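Local coordinates for protein phosphoglycerol transferase GacH (Streptococcus pyogenes MGAS5005, PDB 6DGM) that probably transfers glycerol phosphate onto streptococcal rhamnose polysaccharide, through the metal-binding, sulfatase-like part of a longer membrane protein that this chain represents, at residues Ser191-Ser196 / Glu254-Ile259; Ala15-Lys20 / Leu358-Tyr363; Asn34-Gln39 / Ala316-His321; Met92-Leu97 / Ser114-Lys119. All coordinates share one frame; numbering follows the deposited sequence.

How the contacts relate
The N-terminal helix opens contact 2 at 15-20 and, a little further on, the loop 34-39 opens contact 3. Two shorter loops then open and shut one after the other: contact 4 (92-97 with 114-119) and contact 1 (191-196 with 254-259). Contact 3 closes next, at 316-321, and contact 2 closes last, at 358-363, so that contact 2 encloses all the rest, contact 3 encloses contacts 4 and 1, and none cross. Contact 2 joins the first and last helices; contact 3 ties the entry to strand 40-46 to helix 314-321; contact 4 backs the helix leaving the manganese site; contact 1 pairs the ends of two helices that lead into strands of the mixed sheet.

Contact 1 (Ser191-Ser196 / Glu254-Ile259); sequences SLINPS and EKLTQI
Ile193 lays its outer methyl and its branch methyl over two side chains of the facing segment, Leu256 and Ile259. Both segments are helix-to-strand turns of the alkaline phosphatase-like fold: helix 182-192 runs out here toward strand 200-204, and helix 229-257 ends shortly before strand 263-269, two strands that flank strand 40-46 in the central mixed sheet. The contact is apolar throughout. Ile193 CD1 comes closest, 3.5 Å from Leu256 CD2, and the two side chains meet at about a right angle. The same CD1 also lies 4.0 Å from Ile259 CD1. Because CG1 of Ile193 stands opposite its carbonyl carbon (chi1 -70°) and the chain then continues extended, CD1 is carried out to the leucine, while CG2 turns to Ile259 and touches its CD1 at 3.9 Å and its CG2 at 4.1 Å. Ile259 is thus met by both methyls of Ile193. Pro195 adds a lighter touch at the more exposed end, where its CG sits 4.0 Å from Ile259 CG2. Beyond the two segments, Leu256 also packs on Leu190 of helix 182-192, on Ile263 and Val265 of strand 263-269, and on Trp296, which buries it against the sheet. Gln199 fastens the other turn by bonding with its side chain to Leu192 O and Asn194 N. An Asx turn follows directly: Ser196 N donates to Asn194 OD1 at 3.0 Å, with the donor standing above the plane of the side-chain carbonyl.

Contact 2 (Ala15-Lys20 / Leu358-Tyr363); sequences ASIAQK and LKNIQY
Helix 11-29 and helix 349-365 pack side against side here, with the CA atoms of Ile17 and Ile361 8.2 Å apart at the nearest point. Ile17 alone carries the first helix's share of the contact, and it does so with two separate methyls. Its delta branch is extended (chi2 164°) and drives CD1 against the side of Asn360, 3.6 Å from CB, so the asparagine is met at the aliphatic base of its side chain. The branch methyl CG2 takes Ile361 instead, lying 3.8 Å from CD1 and 3.9 Å from CG1. The two isoleucine side chains lie alongside, pointing opposite ways. In Ile361 the chain is bent back at chi2 (-61°), which swings CD1 toward the facing helix although CB does not point that way. This is simple helix-helix packing, well away from the metal and substrate sites, and it joins the N-terminal helix to the last helix of the chain. The amide of Asn360 has its own partners: ND2 donates to Asn356 O one turn back in the same helix and also bonds Asn8 OD1. Ile361 packs further on Ile14 of the first helix and on Tyr329 and Leu332 of helix 328-339, while the ring of Tyr363 meets that of Tyr9 edge-to-face.

Contact 3 (Asn34-Gln39 / Ala316-His321); sequences NNIADQ and AALFEH
Ile36 sends CG1 opposite its own backbone nitrogen (chi1 -167°), and Phe319 has its ring opposite its carbonyl carbon (chi1 -84°); together these torsions bring the isoleucine over one face of the phenyl ring. Ile36 CG1 stands 4.2 Å from the centroid of the Phe319 ring, 26° off the normal, a CH-pi contact. It sits off-centre, toward the far end of the ring, where CB approaches CE2 to 3.8 Å and CG1 approaches CZ to 3.8 Å. CD1, turned aside from the ring, reaches Leu318 CD2 at 4.0 Å, so neighbouring residues of the helix receive different ends of one side chain. The 3-10 turn 36-38 that presents Ile36 is braced from within. Asn35 O accepts both Asp38 N and the side-chain amide of Gln39, whose NE2 lies 3.1 Å away, the two donors arriving from opposite faces of the carbonyl plane. Asn35 ND2 in turn bonds Asp38 OD2 at 2.9 Å from above the carboxylate plane. The helix end reached here leads straight on to Asp323, a ligand of the bound calcium ion, and Asn34 pairs through its backbone with that residue. Phe319 also stacks with Tyr330 of helix 328-339, while Leu318 rests on Val41 and Tyr43 of strand 40-46, which places helix 314-321 between the central sheet and helix 328-339.

Contact 4 (Met92-Leu97 / Ser114-Lys119); sequences MEFQTL and SEVFPK
Apolar contact alone joins these segments, and the Phe94 ring makes all of it for helix 89-98. The outer end of the ring meets two neighbouring residues of the other segment: CZ lies 4.1 Å from Val116 CG1, and CE2 lies 4.2 Å from Phe117 CB. The second approach is at the edge of the Phe94 ring, near its plane, and the same CE2 stands at the edge of the Phe117 ring, so the two phenylalanines touch rim to base without stacking. Phe94 projects far enough because its ring lies opposite the backbone nitrogen (chi1 171°); Val116 offers the methyl that is likewise opposite its own nitrogen. With CA atoms 8.3 Å apart at Phe94 and Phe117, the backbones stay well separated. Helix 89-98 begins at Thr89, a manganese ligand, in the position where alkaline phosphatase-like enzymes related to lipoteichoic acid synthase carry their nucleophile; the Phe94 side chain is about 13 Å from the bound manganese. Polar bonds stay within each segment or go to outside residues: Glu93 O accepts from Leu97 N at 3.2 Å and from Thr96 OG1 at 2.8 Å, both of its own helix. The carboxylate of Glu93 forms a salt bridge with Arg148 NE, probably helping to position an arginine that lines the glycerol phosphate pocket, and bonds the hydroxyls of Tyr113 and Tyr152. In the other segment, Lys119 N bonds Val116 O at 2.9 Å across a short 3-10 turn.

Contact 1 (Ser191-Ser196 / Glu254-Ile259)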
loop_
_atom_site.group_PDB
_atom_site.type_symbol
_atom_site.label_atom_id
_atom_site.label_comp_id
_atom_site.label_asym_id
_atom_site.label_seq_id
_atom_site.Cartn_x
_atom_site.Cartn_y
_atom_site.Cartn_z
ATOM N N SER A 191 2.572 -20.376 4.866
ATOM C CA SER A 191 1.808 -21.530 5.312
ATOM C C SER A 191 0.339 -21.470 4.898
ATOM O O SER A 191 -0.346 -22.499 4.933
ATOM C CB SER A 191 1.905 -21.663 6.832
ATOM O OG SER A 191 1.168 -20.636 7.464
ATOM N N LEU A 192 -0.166 -20.295 4.531
ATOM C CA LEU A 192 -1.558 -20.163 4.131
ATOM C C LEU A 192 -1.744 -20.123 2.622
ATOM O O LEU A 192 -2.885 -20.246 2.151
ATOM C CB LEU A 192 -2.156 -18.896 4.737
ATOM C CG LEU A 192 -2.285 -18.879 6.258
ATOM C CD1 LEU A 192 -2.707 -17.485 6.750
ATOM C CD2 LEU A 192 -3.269 -19.916 6.706
ATOM N N ILE A 193 -0.663 -19.966 1.853
ATOM C CA ILE A 193 -0.792 -19.948 0.398
ATOM C C ILE A 193 -1.243 -21.315 -0.083
ATOM O O ILE A 193 -0.650 -22.352 0.256
ATOM C CB ILE A 193 0.512 -19.504 -0.279
ATOM C CG1 ILE A 193 0.743 -18.015 0.001
ATOM C CG2 ILE A 193 0.435 -19.747 -1.798
ATOM C CD1 ILE A 193 2.099 -17.497 -0.431
ATOM N N ASN A 194 -2.294 -21.317 -0.895
ATOM C CA ASN A 194 -2.922 -22.529 -1.409
ATOM C C ASN A 194 -2.880 -22.396 -2.918
ATOM O O ASN A 194 -3.675 -21.622 -3.492
ATOM C CB ASN A 194 -4.359 -22.640 -0.918
ATOM C CG ASN A 194 -5.062 -23.891 -1.443
ATOM O OD1 ASN A 194 -4.557 -24.580 -2.333
ATOM N ND2 ASN A 194 -6.231 -24.183 -0.897
ATOM N N PRO A 195 -1.970 -23.098 -3.596
ATOM C CA PRO A 195 -1.847 -22.962 -5.056
ATOM C C PRO A 195 -3.090 -23.339 -5.838
ATOM O O PRO A 195 -3.162 -23.023 -7.034
ATOM C CB PRO A 195 -0.676 -23.896 -5.416
ATOM C CG PRO A 195 0.004 -24.231 -4.131
ATOM C CD PRO A 195 -0.991 -24.053 -3.026
ATOM N N SER A 196 -4.051 -24.039 -5.226
ATOM C CA SER A 196 -5.293 -24.402 -5.896
ATOM C C SER A 196 -6.321 -23.279 -5.875
ATOM O O SER A 196 -7.414 -23.448 -6.436
ATOM C CB SER A 196 -5.910 -25.618 -5.217
ATOM O OG SER A 196 -5.051 -26.733 -5.341
ATOM N N GLU A 254 12.075 -15.635 -2.543
ATOM C CA GLU A 254 12.653 -16.870 -3.066
ATOM C C GLU A 254 11.692 -18.038 -2.877
ATOM O O GLU A 254 11.509 -18.849 -3.781
ATOM C CB GLU A 254 14.004 -17.134 -2.388
ATOM C CG GLU A 254 15.115 -16.205 -2.847
ATOM C CD GLU A 254 16.389 -16.330 -2.020
ATOM O OE1 GLU A 254 16.368 -17.018 -0.975
ATOM O OE2 GLU A 254 17.413 -15.730 -2.415
ATOM N N LYS A 255 11.026 -18.112 -1.721
ATOM C CA LYS A 255 10.048 -19.178 -1.511
ATOM C C LYS A 255 8.850 -19.020 -2.436
ATOM O O LYS A 255 8.312 -20.013 -2.941
ATOM C CB LYS A 255 9.585 -19.183 -0.053
ATOM C CG LYS A 255 10.661 -19.671 0.929
ATOM C CD LYS A 255 10.884 -21.153 0.792
ATOM C CE LYS A 255 11.880 -21.650 1.824
ATOM N NZ LYS A 255 11.489 -21.234 3.202
ATOM N N LEU A 256 8.410 -17.785 -2.673
ATOM C CA LEU A 256 7.286 -17.592 -3.584
ATOM C C LEU A 256 7.613 -18.076 -4.989
ATOM O O LEU A 256 6.718 -18.546 -5.699
ATOM C CB LEU A 256 6.871 -16.128 -3.638
ATOM C CG LEU A 256 6.330 -15.550 -2.315
ATOM C CD1 LEU A 256 6.050 -14.083 -2.473
ATOM C CD2 LEU A 256 5.076 -16.277 -1.847
ATOM N N THR A 257 8.874 -17.966 -5.419
ATOM C CA THR A 257 9.208 -18.401 -6.775
ATOM C C THR A 257 9.029 -19.906 -6.960
ATOM O O THR A 257 8.915 -20.374 -8.096
ATOM C CB THR A 257 10.643 -18.048 -7.190
ATOM O OG1 THR A 257 11.587 -18.803 -6.419
ATOM C CG2 THR A 257 10.915 -16.583 -7.032
ATOM N N GLN A 258 9.014 -20.662 -5.865
ATOM C CA GLN A 258 8.889 -22.109 -5.918
ATOM C C GLN A 258 7.451 -22.590 -5.804
ATOM O O GLN A 258 7.222 -23.803 -5.819
ATOM C CB GLN A 258 9.721 -22.751 -4.800
ATOM C CG GLN A 258 11.196 -22.375 -4.821
ATOM C CD GLN A 258 11.869 -22.713 -6.129
ATOM O OE1 GLN A 258 11.754 -23.836 -6.637
ATOM N NE2 GLN A 258 12.573 -21.741 -6.697
ATOM N N ILE A 259 6.477 -21.682 -5.724
ATOM C CA ILE A 259 5.068 -22.050 -5.653
ATOM C C ILE A 259 4.466 -21.987 -7.049
ATOM O O ILE A 259 4.602 -20.974 -7.749
ATOM C CB ILE A 259 4.306 -21.123 -4.689
ATOM C CG1 ILE A 259 4.948 -21.176 -3.297
ATOM C CG2 ILE A 259 2.822 -21.500 -4.668
ATOM C CD1 ILE A 259 4.283 -20.260 -2.251
#

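Contact 2 (Ala15-Lys20 / Leu358-Tyr363)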
loop_
_atom_site.group_PDB
_atom_site.type_symbol
_atom_site.label_atom_id
_atom_site.label_comp_id
_atom_site.label_asym_id
_atom_site.label_seq_id
_atom_site.Cartn_x
_atom_site.Cartn_y
_atom_site.Cartn_z
ATOM N N ALA A 15 -22.998 10.090 -14.895
ATOM C CA ALA A 15 -23.269 9.330 -16.114
ATOM C C ALA A 15 -22.185 9.569 -17.163
ATOM O O ALA A 15 -21.734 8.625 -17.827
ATOM C CB ALA A 15 -24.659 9.680 -16.659
ATOM N N SER A 16 -21.750 10.824 -17.329
ATOM C CA SER A 16 -20.719 11.124 -18.319
ATOM C C SER A 16 -19.410 10.429 -17.971
ATOM O O SER A 16 -18.715 9.905 -18.854
ATOM C CB SER A 16 -20.485 12.634 -18.409
ATOM O OG SER A 16 -21.678 13.296 -18.779
ATOM N N ILE A 17 -19.055 10.426 -16.684
ATOM C CA ILE A 17 -17.827 9.774 -16.243
ATOM C C ILE A 17 -17.923 8.279 -16.475
ATOM O O ILE A 17 -16.983 7.651 -16.977
ATOM C CB ILE A 17 -17.554 10.094 -14.761
ATOM C CG1 ILE A 17 -17.306 11.586 -14.577
ATOM C CG2 ILE A 17 -16.378 9.281 -14.232
ATOM C CD1 ILE A 17 -17.413 12.032 -13.123
ATOM N N ALA A 18 -19.067 7.688 -16.132
ATOM C CA ALA A 18 -19.224 6.248 -16.290
ATOM C C ALA A 18 -19.110 5.840 -17.754
ATOM O O ALA A 18 -18.466 4.834 -18.072
ATOM C CB ALA A 18 -20.567 5.803 -15.716
ATOM N N GLN A 19 -19.726 6.602 -18.664
ATOM C CA GLN A 19 -19.643 6.250 -20.081
ATOM C C GLN A 19 -18.222 6.445 -20.601
ATOM O O GLN A 19 -17.714 5.627 -21.372
ATOM C CB GLN A 19 -20.656 7.055 -20.903
ATOM C CG GLN A 19 -20.813 6.525 -22.325
ATOM C CD GLN A 19 -22.057 7.036 -23.026
ATOM O OE1 GLN A 19 -22.849 7.788 -22.454
ATOM N NE2 GLN A 19 -22.235 6.628 -24.277
ATOM N N LYS A 20 -17.557 7.513 -20.165
ATOM C CA LYS A 20 -16.188 7.780 -20.600
ATOM C C LYS A 20 -15.242 6.647 -20.210
ATOM O O LYS A 20 -14.436 6.184 -21.027
ATOM C CB LYS A 20 -15.714 9.097 -19.978
ATOM C CG LYS A 20 -14.299 9.482 -20.340
ATOM C CD LYS A 20 -13.909 10.799 -19.697
ATOM C CE LYS A 20 -12.463 11.142 -19.994
ATOM N NZ LYS A 20 -12.087 12.455 -19.402
ATOM N N LEU A 358 -12.167 11.802 -10.809
ATOM C CA LEU A 358 -11.967 11.003 -9.602
ATOM C C LEU A 358 -12.756 11.544 -8.420
ATOM O O LEU A 358 -13.384 10.769 -7.689
ATOM C CB LEU A 358 -10.476 10.922 -9.283
ATOM C CG LEU A 358 -10.136 10.160 -8.008
ATOM C CD1 LEU A 358 -10.593 8.720 -8.099
ATOM C CD2 LEU A 358 -8.637 10.226 -7.715
ATOM N N LYS A 359 -12.737 12.868 -8.209
ATOM C CA LYS A 359 -13.415 13.434 -7.045
ATOM C C LYS A 359 -14.917 13.173 -7.096
ATOM O O LYS A 359 -15.544 12.902 -6.068
ATOM C CB LYS A 359 -13.135 14.931 -6.945
ATOM C CG LYS A 359 -11.710 15.280 -6.531
ATOM C CD LYS A 359 -11.389 16.752 -6.696
ATOM C CE LYS A 359 -9.951 17.024 -6.285
ATOM N NZ LYS A 359 -9.534 18.422 -6.524
ATOM N N ASN A 360 -15.515 13.246 -8.284
ATOM C CA ASN A 360 -16.943 12.961 -8.393
ATOM C C ASN A 360 -17.247 11.513 -8.025
ATOM O O ASN A 360 -18.221 11.240 -7.309
ATOM C CB ASN A 360 -17.461 13.321 -9.783
ATOM C CG ASN A 360 -17.854 14.781 -9.888
ATOM O OD1 ASN A 360 -18.828 15.210 -9.271
ATOM N ND2 ASN A 360 -17.084 15.562 -10.639
ATOM N N ILE A 361 -16.417 10.569 -8.484
ATOM C CA ILE A 361 -16.597 9.163 -8.119
ATOM C C ILE A 361 -16.397 8.974 -6.621
ATOM O O ILE A 361 -17.175 8.290 -5.939
ATOM C CB ILE A 361 -15.624 8.283 -8.927
ATOM C CG1 ILE A 361 -15.938 8.362 -10.428
ATOM C CG2 ILE A 361 -15.639 6.828 -8.405
ATOM C CD1 ILE A 361 -17.339 7.889 -10.821
ATOM N N GLN A 362 -15.323 9.562 -6.099
ATOM C CA GLN A 362 -14.957 9.419 -4.693
ATOM C C GLN A 362 -16.026 9.997 -3.787
ATOM O O GLN A 362 -16.361 9.405 -2.748
ATOM C CB GLN A 362 -13.627 10.148 -4.508
ATOM C CG GLN A 362 -13.001 10.068 -3.124
ATOM C CD GLN A 362 -11.536 10.469 -3.143
ATOM O OE1 GLN A 362 -10.973 10.782 -4.197
ATOM N NE2 GLN A 362 -10.916 10.487 -1.966
ATOM N N TYR A 363 -16.578 11.150 -4.157
ATOM C CA TYR A 363 -17.688 11.705 -3.398
ATOM C C TYR A 363 -18.907 10.802 -3.503
ATOM O O TYR A 363 -19.547 10.485 -2.489
ATOM C CB TYR A 363 -17.990 13.118 -3.904
ATOM C CG TYR A 363 -19.042 13.837 -3.107
ATOM C CD1 TYR A 363 -18.722 14.494 -1.933
ATOM C CD2 TYR A 363 -20.368 13.851 -3.526
ATOM C CE1 TYR A 363 -19.681 15.148 -1.203
ATOM C CE2 TYR A 363 -21.330 14.495 -2.798
ATOM C CZ TYR A 363 -20.991 15.139 -1.646
ATOM O OH TYR A 363 -21.972 15.779 -0.931
#

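Contact 3 (Asn34-Gln39 / Ala316-His321)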
loop_
_atom_site.group_PDB
_atom_site.type_symbol
_atom_site.label_atom_id
_atom_site.label_comp_id
_atom_site.label_asym_id
_atom_site.label_seq_id
_atom_site.Cartn_x
_atom_site.Cartn_y
_atom_site.Cartn_z
ATOM N N ASN A 34 -4.450 -10.755 -19.270
ATOM C CA ASN A 34 -4.646 -11.567 -18.076
ATOM C C ASN A 34 -5.866 -11.109 -17.286
ATOM O O ASN A 34 -6.433 -10.040 -17.527
ATOM C CB ASN A 34 -3.390 -11.524 -17.198
ATOM C CG ASN A 34 -2.175 -12.107 -17.900
ATOM O OD1 ASN A 34 -2.301 -13.016 -18.712
ATOM N ND2 ASN A 34 -0.995 -11.578 -17.593
ATOM N N ASN A 35 -6.261 -11.959 -16.339
ATOM C CA ASN A 35 -7.366 -11.703 -15.426
ATOM C C ASN A 35 -6.817 -11.576 -14.016
ATOM O O ASN A 35 -6.065 -12.442 -13.560
ATOM C CB ASN A 35 -8.344 -12.874 -15.425
ATOM C CG ASN A 35 -8.852 -13.206 -16.803
ATOM O OD1 ASN A 35 -9.314 -12.335 -17.531
ATOM N ND2 ASN A 35 -8.756 -14.480 -17.175
ATOM N N ILE A 36 -7.219 -10.516 -13.311
ATOM C CA ILE A 36 -6.705 -10.282 -11.963
ATOM C C ILE A 36 -7.030 -11.460 -11.048
ATOM O O ILE A 36 -6.206 -11.863 -10.219
ATOM C CB ILE A 36 -7.251 -8.953 -11.425
ATOM C CG1 ILE A 36 -6.488 -8.527 -10.168
ATOM C CG2 ILE A 36 -8.736 -9.066 -11.146
ATOM C CD1 ILE A 36 -5.014 -8.287 -10.427
ATOM N N ALA A 37 -8.211 -12.061 -11.223
ATOM C CA ALA A 37 -8.651 -13.173 -10.392
ATOM C C ALA A 37 -7.879 -14.462 -10.651
ATOM O O ALA A 37 -8.088 -15.440 -9.925
ATOM C CB ALA A 37 -10.145 -13.425 -10.609
ATOM N N ASP A 38 -6.997 -14.489 -11.650
ATOM C CA ASP A 38 -6.091 -15.613 -11.860
ATOM C C ASP A 38 -4.780 -15.459 -11.098
ATOM O O ASP A 38 -3.946 -16.363 -11.133
ATOM C CB ASP A 38 -5.760 -15.780 -13.347
ATOM C CG ASP A 38 -6.944 -16.206 -14.177
ATOM O OD1 ASP A 38 -7.880 -16.841 -13.641
ATOM O OD2 ASP A 38 -6.913 -15.923 -15.386
ATOM N N GLN A 39 -4.573 -14.332 -10.434
ATOM C CA GLN A 39 -3.356 -14.052 -9.700
ATOM C C GLN A 39 -3.671 -14.084 -8.209
ATOM O O GLN A 39 -4.686 -13.530 -7.767
ATOM C CB GLN A 39 -2.838 -12.626 -9.976
ATOM C CG GLN A 39 -3.229 -12.010 -11.292
ATOM C CD GLN A 39 -2.374 -12.493 -12.433
ATOM O OE1 GLN A 39 -1.179 -12.743 -12.267
ATOM N NE2 GLN A 39 -2.982 -12.628 -13.606
ATOM N N ALA A 316 -4.086 0.190 -9.487
ATOM C CA ALA A 316 -3.925 0.426 -10.917
ATOM C C ALA A 316 -2.557 -0.043 -11.392
ATOM O O ALA A 316 -2.424 -0.626 -12.478
ATOM C CB ALA A 316 -4.129 1.899 -11.238
ATOM N N ALA A 317 -1.524 0.202 -10.588
ATOM C CA ALA A 317 -0.194 -0.242 -10.973
ATOM C C ALA A 317 -0.095 -1.756 -10.977
ATOM O O ALA A 317 0.640 -2.327 -11.791
ATOM C CB ALA A 317 0.851 0.365 -10.051
ATOM N N LEU A 318 -0.832 -2.417 -10.083
ATOM C CA LEU A 318 -0.843 -3.876 -10.040
ATOM C C LEU A 318 -1.492 -4.450 -11.289
ATOM O O LEU A 318 -0.994 -5.420 -11.877
ATOM C CB LEU A 318 -1.586 -4.343 -8.782
ATOM C CG LEU A 318 -2.008 -5.813 -8.726
ATOM C CD1 LEU A 318 -0.782 -6.667 -8.439
ATOM C CD2 LEU A 318 -3.090 -6.056 -7.700
ATOM N N PHE A 319 -2.630 -3.887 -11.692
ATOM C CA PHE A 319 -3.256 -4.334 -12.932
ATOM C C PHE A 319 -2.311 -4.158 -14.113
ATOM O O PHE A 319 -2.211 -5.038 -14.977
ATOM C CB PHE A 319 -4.550 -3.563 -13.186
ATOM C CG PHE A 319 -5.761 -4.123 -12.472
ATOM C CD1 PHE A 319 -5.972 -3.881 -11.127
ATOM C CD2 PHE A 319 -6.697 -4.873 -13.161
ATOM C CE1 PHE A 319 -7.099 -4.388 -10.483
ATOM C CE2 PHE A 319 -7.806 -5.389 -12.527
ATOM C CZ PHE A 319 -8.014 -5.154 -11.191
ATOM N N GLU A 320 -1.615 -3.019 -14.180
ATOM C CA GLU A 320 -0.698 -2.799 -15.294
ATOM C C GLU A 320 0.460 -3.791 -15.249
ATOM O O GLU A 320 0.839 -4.372 -16.277
ATOM C CB GLU A 320 -0.171 -1.369 -15.269
ATOM C CG GLU A 320 0.698 -1.044 -16.462
ATOM C CD GLU A 320 1.438 0.255 -16.305
ATOM O OE1 GLU A 320 1.949 0.532 -15.186
ATOM O OE2 GLU A 320 1.507 0.998 -17.297
ATOM N N HIS A 321 1.050 -3.982 -14.066
ATOM C CA HIS A 321 2.216 -4.854 -13.952
ATOM C C HIS A 321 1.874 -6.280 -14.359
ATOM O O HIS A 321 2.658 -6.943 -15.046
ATOM C CB HIS A 321 2.780 -4.815 -12.521
ATOM C CG HIS A 321 3.994 -5.662 -12.342
ATOM N ND1 HIS A 321 5.244 -5.255 -12.753
ATOM C CD2 HIS A 321 4.145 -6.911 -11.846
ATOM C CE1 HIS A 321 6.118 -6.221 -12.515
ATOM N NE2 HIS A 321 5.477 -7.234 -11.958
#

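Contact 4 (Met92-Leu97 / Ser114-Lys119)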
loop_
_atom_site.group_PDB
_atom_site.type_symbol
_atom_site.label_atom_id
_atom_site.label_comp_id
_atom_site.label_asym_id
_atom_site.label_seq_id
_atom_site.Cartn_x
_atom_site.Cartn_y
_atom_site.Cartn_z
ATOM N N MET A 92 -2.732 4.781 4.930
ATOM C CA MET A 92 -2.124 4.252 3.709
ATOM C C MET A 92 -2.781 2.934 3.321
ATOM O O MET A 92 -3.085 2.692 2.142
ATOM C CB MET A 92 -0.615 4.099 3.895
ATOM C CG MET A 92 0.188 5.328 3.420
ATOM S SD MET A 92 -0.272 6.904 4.149
ATOM C CE MET A 92 0.346 6.703 5.818
ATOM N N GLU A 93 -3.060 2.095 4.314
ATOM C CA GLU A 93 -3.715 0.816 4.084
ATOM C C GLU A 93 -5.051 0.990 3.369
ATOM O O GLU A 93 -5.315 0.333 2.352
ATOM C CB GLU A 93 -3.917 0.161 5.445
ATOM C CG GLU A 93 -4.358 -1.297 5.432
ATOM C CD GLU A 93 -4.691 -1.743 6.841
ATOM O OE1 GLU A 93 -4.036 -1.240 7.776
ATOM O OE2 GLU A 93 -5.631 -2.547 7.018
ATOM N N PHE A 94 -5.908 1.877 3.884
ATOM C CA PHE A 94 -7.196 2.162 3.255
ATOM C C PHE A 94 -7.022 2.555 1.793
ATOM O O PHE A 94 -7.774 2.110 0.915
ATOM C CB PHE A 94 -7.878 3.313 4.014
ATOM C CG PHE A 94 -9.116 3.860 3.344
ATOM C CD1 PHE A 94 -9.024 4.825 2.341
ATOM C CD2 PHE A 94 -10.374 3.442 3.740
ATOM C CE1 PHE A 94 -10.165 5.360 1.732
ATOM C CE2 PHE A 94 -11.530 3.977 3.143
ATOM C CZ PHE A 94 -11.422 4.918 2.124
ATOM N N GLN A 95 -6.039 3.400 1.516
ATOM C CA GLN A 95 -5.829 3.876 0.154
ATOM C C GLN A 95 -5.379 2.748 -0.768
ATOM O O GLN A 95 -5.798 2.689 -1.940
ATOM C CB GLN A 95 -4.812 5.013 0.169
ATOM C CG GLN A 95 -5.320 6.260 0.871
ATOM C CD GLN A 95 -4.294 7.324 0.927
ATOM O OE1 GLN A 95 -4.148 8.092 -0.014
ATOM N NE2 GLN A 95 -3.538 7.373 2.022
ATOM N N THR A 96 -4.553 1.819 -0.269
ATOM C CA THR A 96 -4.182 0.700 -1.138
ATOM C C THR A 96 -5.405 -0.133 -1.507
ATOM O O THR A 96 -5.542 -0.586 -2.654
ATOM C CB THR A 96 -3.108 -0.195 -0.507
ATOM O OG1 THR A 96 -3.656 -0.987 0.561
ATOM C CG2 THR A 96 -1.920 0.620 -0.012
ATOM N N LEU A 97 -6.303 -0.354 -0.561
ATOM C CA LEU A 97 -7.415 -1.254 -0.824
ATOM C C LEU A 97 -8.482 -0.610 -1.702
ATOM O O LEU A 97 -8.991 -1.261 -2.625
ATOM C CB LEU A 97 -8.042 -1.706 0.485
ATOM C CG LEU A 97 -7.178 -2.562 1.410
ATOM C CD1 LEU A 97 -7.953 -2.853 2.666
ATOM C CD2 LEU A 97 -6.742 -3.854 0.719
ATOM N N SER A 114 -12.043 4.929 10.478
ATOM C CA SER A 114 -13.023 5.318 11.481
ATOM C C SER A 114 -14.031 6.332 10.973
ATOM O O SER A 114 -15.185 6.301 11.400
ATOM C CB SER A 114 -12.329 5.946 12.692
ATOM O OG SER A 114 -11.484 5.015 13.344
ATOM N N GLU A 115 -13.622 7.230 10.070
ATOM C CA GLU A 115 -14.444 8.366 9.683
ATOM C C GLU A 115 -15.030 8.282 8.281
ATOM O O GLU A 115 -15.990 9.005 7.992
ATOM C CB GLU A 115 -13.619 9.653 9.752
ATOM C CG GLU A 115 -13.098 9.935 11.147
ATOM C CD GLU A 115 -12.170 11.113 11.204
ATOM O OE1 GLU A 115 -12.544 12.195 10.705
ATOM O OE2 GLU A 115 -11.056 10.973 11.763
ATOM N N VAL A 116 -14.437 7.491 7.395
ATOM C CA VAL A 116 -14.897 7.402 6.010
ATOM C C VAL A 116 -15.400 5.990 5.684
ATOM O O VAL A 116 -16.524 5.833 5.191
ATOM C CB VAL A 116 -13.811 7.850 5.014
ATOM C CG1 VAL A 116 -14.265 7.576 3.557
ATOM C CG2 VAL A 116 -13.502 9.318 5.178
ATOM N N PHE A 117 -14.594 4.976 5.980
ATOM C CA PHE A 117 -15.030 3.612 5.664
ATOM C C PHE A 117 -16.437 3.315 6.170
ATOM O O PHE A 117 -17.245 2.784 5.393
ATOM C CB PHE A 117 -14.033 2.556 6.157
ATOM C CG PHE A 117 -14.416 1.155 5.747
ATOM C CD1 PHE A 117 -15.280 0.406 6.523
ATOM C CD2 PHE A 117 -13.942 0.626 4.565
ATOM C CE1 PHE A 117 -15.655 -0.867 6.135
ATOM C CE2 PHE A 117 -14.319 -0.660 4.164
ATOM C CZ PHE A 117 -15.178 -1.393 4.954
ATOM N N PRO A 118 -16.795 3.613 7.422
ATOM C CA PRO A 118 -18.134 3.220 7.908
ATOM C C PRO A 118 -19.263 3.904 7.182
ATOM O O PRO A 118 -20.407 3.435 7.242
ATOM C CB PRO A 118 -18.116 3.604 9.393
ATOM C CG PRO A 118 -16.636 3.699 9.742
ATOM C CD PRO A 118 -15.947 4.167 8.500
ATOM N N LYS A 119 -18.986 5.007 6.504
ATOM C CA LYS A 119 -20.036 5.712 5.782
ATOM C C LYS A 119 -20.208 5.233 4.353
ATOM O O LYS A 119 -21.167 5.652 3.692
ATOM C CB LYS A 119 -19.755 7.211 5.816
ATOM C CG LYS A 119 -19.900 7.787 7.223
ATOM C CD LYS A 119 -19.574 9.258 7.297
ATOM C CE LYS A 119 -19.599 9.730 8.751
ATOM N NZ LYS A 119 -20.792 9.218 9.493
#